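Local coordinates for protein deacylase (Burkholderia multivorans, PDB 5THW) that probably hydrolyses N-carbamoyl amino acids or closely related N-carbamoyl compounds, using two zinc ions in each subunit of a dimer, at residues N34-M39 with G119-L124; T147-S152 with G378-Y383; A322-V327 with L340-Y345. All coordinates share one frame; numbering follows the deposited sequence.

Interaction 1 (N34-M39 with G119-L124)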
loop_
_atom_site.group_PDB
_atom_site.type_symbol
_atom_site.label_atom_id
_atom_site.label_comp_id
_atom_site.label_asym_id
_atom_site.label_seq_id
_atom_site.Cartn_x
_atom_site.Cartn_y
_atom_site.Cartn_z
ATOM N N ASN A 34 -22.047 31.463 10.142
ATOM C CA ASN A 34 -21.923 31.614 8.694
ATOM C C ASN A 34 -20.470 31.604 8.251
ATOM O O ASN A 34 -20.146 31.035 7.203
ATOM C CB ASN A 34 -22.623 32.884 8.221
ATOM C CG ASN A 34 -24.137 32.754 8.257
ATOM O OD1 ASN A 34 -24.676 31.639 8.264
ATOM N ND2 ASN A 34 -24.835 33.888 8.249
ATOM N N SER A 35 -19.578 32.222 9.029
ATOM C CA SER A 35 -18.162 32.168 8.680
ATOM C C SER A 35 -17.677 30.723 8.616
ATOM O O SER A 35 -16.858 30.374 7.758
ATOM C CB SER A 35 -17.331 32.991 9.674
ATOM O OG SER A 35 -17.354 32.447 10.983
ATOM N N LEU A 36 -18.185 29.865 9.507
ATOM C CA LEU A 36 -17.837 28.447 9.468
ATOM C C LEU A 36 -18.395 27.765 8.221
ATOM O O LEU A 36 -17.707 26.947 7.596
ATOM C CB LEU A 36 -18.339 27.750 10.730
ATOM C CG LEU A 36 -17.443 27.946 11.951
ATOM C CD1 LEU A 36 -18.187 27.580 13.220
ATOM C CD2 LEU A 36 -16.188 27.114 11.797
ATOM N N MET A 37 -19.646 28.069 7.858
ATOM C CA MET A 37 -20.218 27.495 6.643
ATOM C C MET A 37 -19.479 27.963 5.399
ATOM O O MET A 37 -19.359 27.211 4.422
ATOM C CB MET A 37 -21.702 27.845 6.533
ATOM C CG MET A 37 -22.543 27.370 7.703
ATOM S SD MET A 37 -22.510 25.579 7.940
ATOM C CE MET A 37 -21.348 25.412 9.297
ATOM N N GLU A 38 -18.985 29.199 5.410
ATOM C CA GLU A 38 -18.278 29.717 4.247
ATOM C C GLU A 38 -16.921 29.039 4.086
ATOM O O GLU A 38 -16.516 28.702 2.966
ATOM C CB GLU A 38 -18.134 31.236 4.367
ATOM C CG GLU A 38 -17.751 31.903 3.081
ATOM C CD GLU A 38 -18.814 31.709 2.016
ATOM O OE1 GLU A 38 -20.011 31.634 2.382
ATOM O OE2 GLU A 38 -18.455 31.630 0.818
ATOM N N MET A 39 -16.197 28.850 5.198
ATOM C CA MET A 39 -14.908 28.168 5.152
ATOM C C MET A 39 -15.054 26.706 4.752
ATOM O O MET A 39 -14.133 26.135 4.159
ATOM C CB MET A 39 -14.210 28.264 6.507
ATOM C CG MET A 39 -13.424 29.539 6.712
ATOM S SD MET A 39 -12.033 29.659 5.583
ATOM C CE MET A 39 -11.165 28.137 5.935
ATOM N N GLY A 119 -11.732 27.183 16.240
ATOM C CA GLY A 119 -10.923 28.004 17.126
ATOM C C GLY A 119 -10.423 29.266 16.452
ATOM O O GLY A 119 -10.326 30.325 17.084
ATOM N N VAL A 120 -10.092 29.172 15.161
ATOM C CA VAL A 120 -9.671 30.354 14.418
ATOM C C VAL A 120 -10.844 31.308 14.235
ATOM O O VAL A 120 -10.777 32.480 14.624
ATOM C CB VAL A 120 -9.057 29.944 13.068
ATOM C CG1 VAL A 120 -8.686 31.168 12.253
ATOM C CG2 VAL A 120 -7.837 29.053 13.291
ATOM N N LEU A 121 -11.956 30.809 13.682
ATOM C CA LEU A 121 -13.096 31.683 13.414
ATOM C C LEU A 121 -13.741 32.186 14.700
ATOM O O LEU A 121 -14.260 33.309 14.731
ATOM C CB LEU A 121 -14.120 30.957 12.545
ATOM C CG LEU A 121 -13.616 30.602 11.142
ATOM C CD1 LEU A 121 -14.714 29.975 10.304
ATOM C CD2 LEU A 121 -13.021 31.813 10.429
ATOM N N GLY A 122 -13.708 31.387 15.768
ATOM C CA GLY A 122 -14.171 31.879 17.054
ATOM C C GLY A 122 -13.359 33.062 17.542
ATOM O O GLY A 122 -13.910 34.026 18.077
ATOM N N GLY A 123 -12.038 33.019 17.338
ATOM C CA GLY A 123 -11.216 34.163 17.698
ATOM C C GLY A 123 -11.518 35.376 16.841
ATOM O O GLY A 123 -11.530 36.509 17.329
ATOM N N LEU A 124 -11.790 35.150 15.555
ATOM C CA LEU A 124 -12.223 36.235 14.683
ATOM C C LEU A 124 -13.523 36.850 15.187
ATOM O O LEU A 124 -13.691 38.076 15.167
ATOM C CB LEU A 124 -12.390 35.713 13.258
ATOM C CG LEU A 124 -12.939 36.675 12.205
ATOM C CD1 LEU A 124 -12.063 37.926 12.077
ATOM C CD2 LEU A 124 -13.076 35.954 10.871
#
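Leu121 reaches across to Ser35, Leu36 and Met39, and this one side chain carries nearly the whole contact. It stands on helix 117-132 with CG beside its backbone N (chi1 -65°) and the chain extended beyond, which sends CD1 across the gap between the helices. This methyl lies 3.4 Å from Ser35 O and 3.7 Å from Ser35 OG. Leu36 runs past it in the opposite sense, CD2 to Leu121 CD1 being 3.5 Å, while Met39, with CG beside its backbone N, sets CG 3.8 Å from Leu121 CD1. Serine suits its place because it is short enough to admit the methyl, and its OG is hydrogen-bonded back to Leu32 O within its own helix. One turn on, Leu124 also points at helix 29-39 but stops short of it and packs on Trp69. The axes of segments 34-39 and 119-124 approach to 10.1 Å at 139°, a roughly antiparallel, fully buried and essentially apolar packing. It is ordinary helix-helix core packing in the zinc-binding part of this M20-family enzyme, joining helix 29-39 to the helix that begins just after the zinc ligand Asp115.

Interaction 2 (T147-S152 with G378-Y383). With ZN (zinc ion), chain F; URP (N-(aminocarbonyl)-beta-alanine), chain G.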
loop_
_atom_site.group_PDB
_atom_site.type_symbol
_atom_site.label_atom_id
_atom_site.label_comp_id
_atom_site.label_asym_id
_atom_site.label_seq_id
_atom_site.Cartn_x
_atom_site.Cartn_y
_atom_site.Cartn_z
ATOM N N THR A 147 0.572 26.389 11.640
ATOM C CA THR A 147 0.825 25.601 10.438
ATOM C C THR A 147 0.867 24.107 10.737
ATOM O O THR A 147 1.467 23.674 11.725
ATOM C CB THR A 147 2.145 26.032 9.792
ATOM O OG1 THR A 147 2.071 27.416 9.432
ATOM C CG2 THR A 147 2.455 25.203 8.547
ATOM N N ASN A 148 0.236 23.325 9.856
ATOM C CA ASN A 148 0.346 21.866 9.833
ATOM C C ASN A 148 0.164 21.272 11.231
ATOM O O ASN A 148 0.970 20.462 11.705
ATOM C CB ASN A 148 1.689 21.443 9.233
ATOM C CG ASN A 148 1.779 19.942 8.998
ATOM O OD1 ASN A 148 0.855 19.335 8.467
ATOM N ND2 ASN A 148 2.875 19.335 9.437
ATOM N N GLU A 149 -0.935 21.663 11.887
ATOM C CA GLU A 149 -1.207 21.142 13.227
ATOM C C GLU A 149 -1.575 19.667 13.190
ATOM O O GLU A 149 -1.217 18.917 14.102
ATOM C CB GLU A 149 -2.302 21.959 13.911
ATOM C CG GLU A 149 -2.571 21.565 15.346
ATOM C CD GLU A 149 -3.561 20.420 15.466
ATOM O OE1 GLU A 149 -4.270 20.132 14.476
ATOM O OE2 GLU A 149 -3.639 19.815 16.555
ATOM N N GLU A 150 -2.288 19.238 12.142
ATOM C CA GLU A 150 -2.799 17.871 12.074
ATOM C C GLU A 150 -1.682 16.838 12.067
ATOM O O GLU A 150 -1.856 15.736 12.603
ATOM C CB GLU A 150 -3.674 17.693 10.825
ATOM C CG GLU A 150 -5.049 18.341 10.915
ATOM C CD GLU A 150 -5.984 17.613 11.871
ATOM O OE1 GLU A 150 -5.596 16.550 12.403
ATOM O OE2 GLU A 150 -7.102 18.116 12.101
ATOM N N GLY A 151 -0.538 17.159 11.469
ATOM C CA GLY A 151 0.528 16.181 11.394
ATOM C C GLY A 151 0.248 15.032 10.455
ATOM O O GLY A 151 0.846 13.962 10.597
ATOM N N SER A 152 -0.643 15.228 9.486
ATOM C CA SER A 152 -1.010 14.167 8.556
ATOM C C SER A 152 -0.127 14.181 7.309
ATOM O O SER A 152 0.561 13.199 7.015
ATOM C CB SER A 152 -2.488 14.308 8.175
ATOM O OG SER A 152 -2.922 13.239 7.357
ATOM N N GLY A 378 -4.113 16.321 20.822
ATOM C CA GLY A 378 -3.119 17.349 21.004
ATOM C C GLY A 378 -3.573 18.612 20.297
ATOM O O GLY A 378 -4.219 18.561 19.252
ATOM N N HIS A 379 -3.237 19.749 20.889
ATOM C CA HIS A 379 -3.591 21.020 20.293
ATOM C C HIS A 379 -2.384 21.928 20.424
ATOM O O HIS A 379 -1.482 21.680 21.230
ATOM C CB HIS A 379 -4.836 21.626 20.962
ATOM C CG HIS A 379 -5.998 20.680 21.026
ATOM N ND1 HIS A 379 -6.764 20.361 19.925
ATOM C CD2 HIS A 379 -6.527 19.990 22.065
ATOM C CE1 HIS A 379 -7.708 19.506 20.281
ATOM N NE2 HIS A 379 -7.588 19.269 21.575
ATOM N N ASP A 380 -2.365 22.974 19.597
ATOM C CA ASP A 380 -1.303 23.970 19.686
ATOM C C ASP A 380 -1.218 24.577 21.084
ATOM O O ASP A 380 -0.142 25.011 21.509
ATOM C CB ASP A 380 -1.530 25.029 18.617
ATOM C CG ASP A 380 -1.528 24.435 17.206
ATOM O OD1 ASP A 380 -0.491 23.868 16.785
ATOM O OD2 ASP A 380 -2.577 24.512 16.525
ATOM N N ALA A 381 -2.340 24.612 21.812
ATOM C CA ALA A 381 -2.329 25.073 23.196
ATOM C C ALA A 381 -1.446 24.197 24.079
ATOM O O ALA A 381 -0.951 24.663 25.114
ATOM C CB ALA A 381 -3.752 25.112 23.747
ATOM N N CYS A 382 -1.250 22.926 23.707
ATOM C CA CYS A 382 -0.408 22.045 24.515
ATOM C C CYS A 382 1.047 22.503 24.509
ATOM O O CYS A 382 1.742 22.388 25.524
ATOM C CB CYS A 382 -0.519 20.600 24.027
ATOM S SG CYS A 382 -2.172 19.864 24.170
ATOM N N TYR A 383 1.536 22.993 23.366
ATOM C CA TYR A 383 2.883 23.555 23.312
ATOM C C TYR A 383 2.927 24.989 23.830
ATOM O O TYR A 383 3.878 25.369 24.527
ATOM C CB TYR A 383 3.433 23.459 21.885
ATOM C CG TYR A 383 4.012 22.095 21.573
ATOM C CD1 TYR A 383 4.550 21.308 22.589
ATOM C CD2 TYR A 383 4.005 21.580 20.281
ATOM C CE1 TYR A 383 5.087 20.061 22.324
ATOM C CE2 TYR A 383 4.544 20.326 20.001
ATOM C CZ TYR A 383 5.081 19.570 21.030
ATOM O OH TYR A 383 5.620 18.325 20.783
HETATM ZN ZN ZN F . -7.725 17.009 13.815
HETATM O O2 URP G . -7.264 16.577 16.004
HETATM C C2 URP G . -6.424 17.450 16.116
HETATM N N3 URP G . -6.594 18.639 15.553
HETATM N N1 URP G . -5.299 17.238 16.785
HETATM C C6 URP G . -4.110 16.755 16.103
HETATM C C5 URP G . -3.104 16.142 17.067
HETATM C C4 URP G . -3.695 14.851 17.571
HETATM O O42 URP G . -4.090 14.796 18.757
HETATM O O41 URP G . -3.772 13.885 16.779
HETATM O O HOH W 1 1.505 23.597 14.437
HETATM O O HOH W 2 -5.989 21.113 17.504
#
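The carboxylates of Glu149 and Asp380 are turned 77° apart, and they do not meet head to head: Asp380 OD2 approaches the aliphatic CG of Glu149 at 3.2 Å. The imidazole of His379 takes water 2 at its edge, in the ring plane and 2.7 Å from ND1; that water also donates a weak bond to Glu149 OE2. His211, a ligand of the other zinc, meets this ring with its own at about 50°. Water 1 donates to both Thr147 O and Asp380 OD1, which is also hydrogen-bonded to Ser161.

The bend of Glu149 at chi2 (-86°) carries its carboxylate to the ligand, N-(aminocarbonyl)-beta-alanine, with OE1 3.0 Å from URP N3. Glu149 OE2 and Gly378 O, two acceptors without a hydrogen bond between them, lie 3.0 Å apart beside URP N1. Gly378 serves the ligand through its backbone: N donates to URP O42 over 2.6 Å, nearly straight, and O accepts from URP N1. Glu150, turned the other way, binds zinc through OE2 at 2.1 Å and more distantly through OE1; Asp115, His403 and URP O2 share this ion. His247 and Asn296 of the second subunit also bond to the ligand, completing the two-zinc active site characteristic of the M20 peptidase family.

Interaction 3 (A322-V327 with L340-Y345)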
loop_
_atom_site.group_PDB
_atom_site.type_symbol
_atom_site.label_atom_id
_atom_site.label_comp_id
_atom_site.label_asym_id
_atom_site.label_seq_id
_atom_site.Cartn_x
_atom_site.Cartn_y
_atom_site.Cartn_z
ATOM N N ALA A 322 6.003 -2.093 25.946
ATOM C CA ALA A 322 5.315 -3.239 25.369
ATOM C C ALA A 322 5.444 -3.247 23.850
ATOM O O ALA A 322 5.643 -4.306 23.243
ATOM C CB ALA A 322 3.844 -3.229 25.789
ATOM N N LEU A 323 5.380 -2.068 23.222
ATOM C CA LEU A 323 5.500 -1.984 21.770
ATOM C C LEU A 323 6.879 -2.426 21.299
ATOM O O LEU A 323 6.999 -3.240 20.379
ATOM C CB LEU A 323 5.207 -0.565 21.296
ATOM C CG LEU A 323 5.509 -0.332 19.807
ATOM C CD1 LEU A 323 4.526 -1.089 18.930
ATOM C CD2 LEU A 323 5.496 1.150 19.471
ATOM N N ARG A 324 7.933 -1.873 21.901
ATOM C CA ARG A 324 9.294 -2.215 21.490
ATOM C C ARG A 324 9.590 -3.691 21.716
ATOM O O ARG A 324 10.303 -4.316 20.921
ATOM C CB ARG A 324 10.297 -1.339 22.230
ATOM C CG ARG A 324 10.180 0.127 21.843
ATOM C CD ARG A 324 11.026 0.996 22.742
ATOM N NE ARG A 324 10.808 2.415 22.498
ATOM C CZ ARG A 324 11.501 3.142 21.639
ATOM N NH1 ARG A 324 12.466 2.581 20.926
ATOM N NH2 ARG A 324 11.223 4.432 21.501
ATOM N N ASP A 325 9.085 -4.254 22.817
ATOM C CA ASP A 325 9.275 -5.679 23.085
ATOM C C ASP A 325 8.507 -6.543 22.088
ATOM O O ASP A 325 9.049 -7.511 21.543
ATOM C CB ASP A 325 8.845 -6.005 24.519
ATOM C CG ASP A 325 9.088 -7.457 24.882
ATOM O OD1 ASP A 325 10.230 -7.802 25.249
ATOM O OD2 ASP A 325 8.137 -8.259 24.777
ATOM N N GLY A 326 7.242 -6.209 21.832
ATOM C CA GLY A 326 6.453 -7.008 20.908
ATOM C C GLY A 326 6.946 -6.920 19.474
ATOM O O GLY A 326 6.892 -7.905 18.731
ATOM N N VAL A 327 7.414 -5.736 19.063
ATOM C CA VAL A 327 7.939 -5.546 17.711
ATOM C C VAL A 327 9.171 -6.413 17.482
ATOM O O VAL A 327 9.302 -7.076 16.446
ATOM C CB VAL A 327 8.245 -4.059 17.467
ATOM C CG1 VAL A 327 9.143 -3.885 16.240
ATOM C CG2 VAL A 327 6.938 -3.294 17.290
ATOM N N LEU A 340 12.742 1.176 13.902
ATOM C CA LEU A 340 11.706 1.739 14.757
ATOM C C LEU A 340 12.199 3.070 15.303
ATOM O O LEU A 340 13.200 3.113 16.025
ATOM C CB LEU A 340 11.345 0.771 15.887
ATOM C CG LEU A 340 10.191 1.139 16.829
ATOM C CD1 LEU A 340 9.522 -0.115 17.348
ATOM C CD2 LEU A 340 10.677 1.980 18.011
ATOM N N GLU A 341 11.507 4.149 14.953
ATOM C CA GLU A 341 11.834 5.475 15.454
ATOM C C GLU A 341 10.608 6.075 16.125
ATOM O O GLU A 341 9.534 6.148 15.517
ATOM C CB GLU A 341 12.328 6.407 14.338
ATOM C CG GLU A 341 12.846 7.743 14.871
ATOM C CD GLU A 341 13.233 8.741 13.783
ATOM O OE1 GLU A 341 13.338 9.948 14.097
ATOM O OE2 GLU A 341 13.433 8.326 12.621
ATOM N N GLN A 342 10.769 6.489 17.380
ATOM C CA GLN A 342 9.777 7.331 18.038
ATOM C C GLN A 342 9.995 8.758 17.551
ATOM O O GLN A 342 11.016 9.381 17.862
ATOM C CB GLN A 342 9.910 7.212 19.555
ATOM C CG GLN A 342 8.991 8.100 20.371
ATOM C CD GLN A 342 9.106 7.821 21.861
ATOM O OE1 GLN A 342 9.002 6.680 22.295
ATOM N NE2 GLN A 342 9.339 8.856 22.645
ATOM N N ILE A 343 9.024 9.286 16.799
ATOM C CA ILE A 343 9.183 10.563 16.110
ATOM C C ILE A 343 8.473 11.704 16.813
ATOM O O ILE A 343 8.591 12.854 16.374
ATOM C CB ILE A 343 8.701 10.467 14.649
ATOM C CG1 ILE A 343 7.223 10.064 14.603
ATOM C CG2 ILE A 343 9.571 9.493 13.875
ATOM C CD1 ILE A 343 6.535 10.393 13.304
ATOM N N PHE A 344 7.731 11.429 17.883
ATOM C CA PHE A 344 6.951 12.467 18.541
ATOM C C PHE A 344 6.692 12.023 19.966
ATOM O O PHE A 344 6.272 10.883 20.188
ATOM C CB PHE A 344 5.635 12.684 17.786
ATOM C CG PHE A 344 4.833 13.869 18.246
ATOM C CD1 PHE A 344 5.416 15.115 18.374
ATOM C CD2 PHE A 344 3.469 13.750 18.464
ATOM C CE1 PHE A 344 4.663 16.208 18.759
ATOM C CE2 PHE A 344 2.714 14.837 18.843
ATOM C CZ PHE A 344 3.313 16.070 18.987
ATOM N N TYR A 345 6.971 12.904 20.925
ATOM C CA TYR A 345 6.642 12.614 22.312
ATOM C C TYR A 345 6.496 13.907 23.095
ATOM O O TYR A 345 7.373 14.775 23.025
ATOM C CB TYR A 345 7.706 11.722 22.955
ATOM C CG TYR A 345 7.620 11.655 24.462
ATOM C CD1 TYR A 345 6.492 11.142 25.089
ATOM C CD2 TYR A 345 8.677 12.072 25.259
ATOM C CE1 TYR A 345 6.405 11.062 26.470
ATOM C CE2 TYR A 345 8.604 11.995 26.641
ATOM C CZ TYR A 345 7.463 11.486 27.240
ATOM O OH TYR A 345 7.378 11.405 28.610
#
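Leu340 is the packed centre of this contact, held between Val327 and the flat face of Arg324, while the polar end, where Arg324 meets Gln342, forms its looser side. On the inner side the two branched side chains cross, and CG1 of Val327 rests 3.9 Å from CD1 of Leu340, an ordinary van der Waals distance. Both residues suit a helix-on-sheet interface: valine, compact and branched at CB, packs between Leu340 and Val266 of helix 259-275, and leucine reaches up from the strand, leaning on Ile239 of strand 225-242. Leu323 points the same way and continues this apolar layer towards Tyr237 and Phe308. The other branch of Leu340 meets the arginine: its CD2 covers one face of the guanidinium, 3.5 Å from Arg324 NH1.

Toward the solvent side the chemistry changes. With CG beside its backbone N (chi1 -66°) and an extended chain, Arg324 carries its guanidinium out over the strand and turns an edge to the amide of Gln342. There NH2 donates to Gln342 OE1 over a long 3.3 Å, with an N-H...O angle of 147°. The oxygen lies close to the guanidinium plane, yet the donor sits well above the amide's carbonyl plane, 52° out of it, away from the direction of the oxygen's lone pairs. OE1 also accepts from Arg235, and the stronger partner of Arg324 is Asp320, one helical turn back, which forms a salt bridge to NE.

The chemistry therefore implies a division of labour. Segments 322-327 and 340-345 run nearly antiparallel, and packing of Leu340 between Val327 and the arginine's face makes up most of their contact, whereas the Arg324-Gln342 bond, long, bent and shared, probably adds little and mainly orients the arginine.

Interaction 1 closes first along the chain. Segment 147-152 then follows, both halves of interaction 3 come before segment 378-383 returns, and so interaction 3 sits within the long excursion that interaction 2 closes. Interaction 2 is near the middle of the chain, its centre about 18 Å from that of interaction 1 and about 21 Å from that of interaction 3; the outer two lie about 38 Å apart. Strand 225-242 pairs with both strand 337-350 of interaction 3 and strand 370-375, which leads into segment 378-383. Interactions 2 and 3 touch where Tyr383 OH lies 3.1 Å from Phe344 CE1. The pocket thus lies between a helix pair of the zinc-binding part and a more distant helix-on-strand contact.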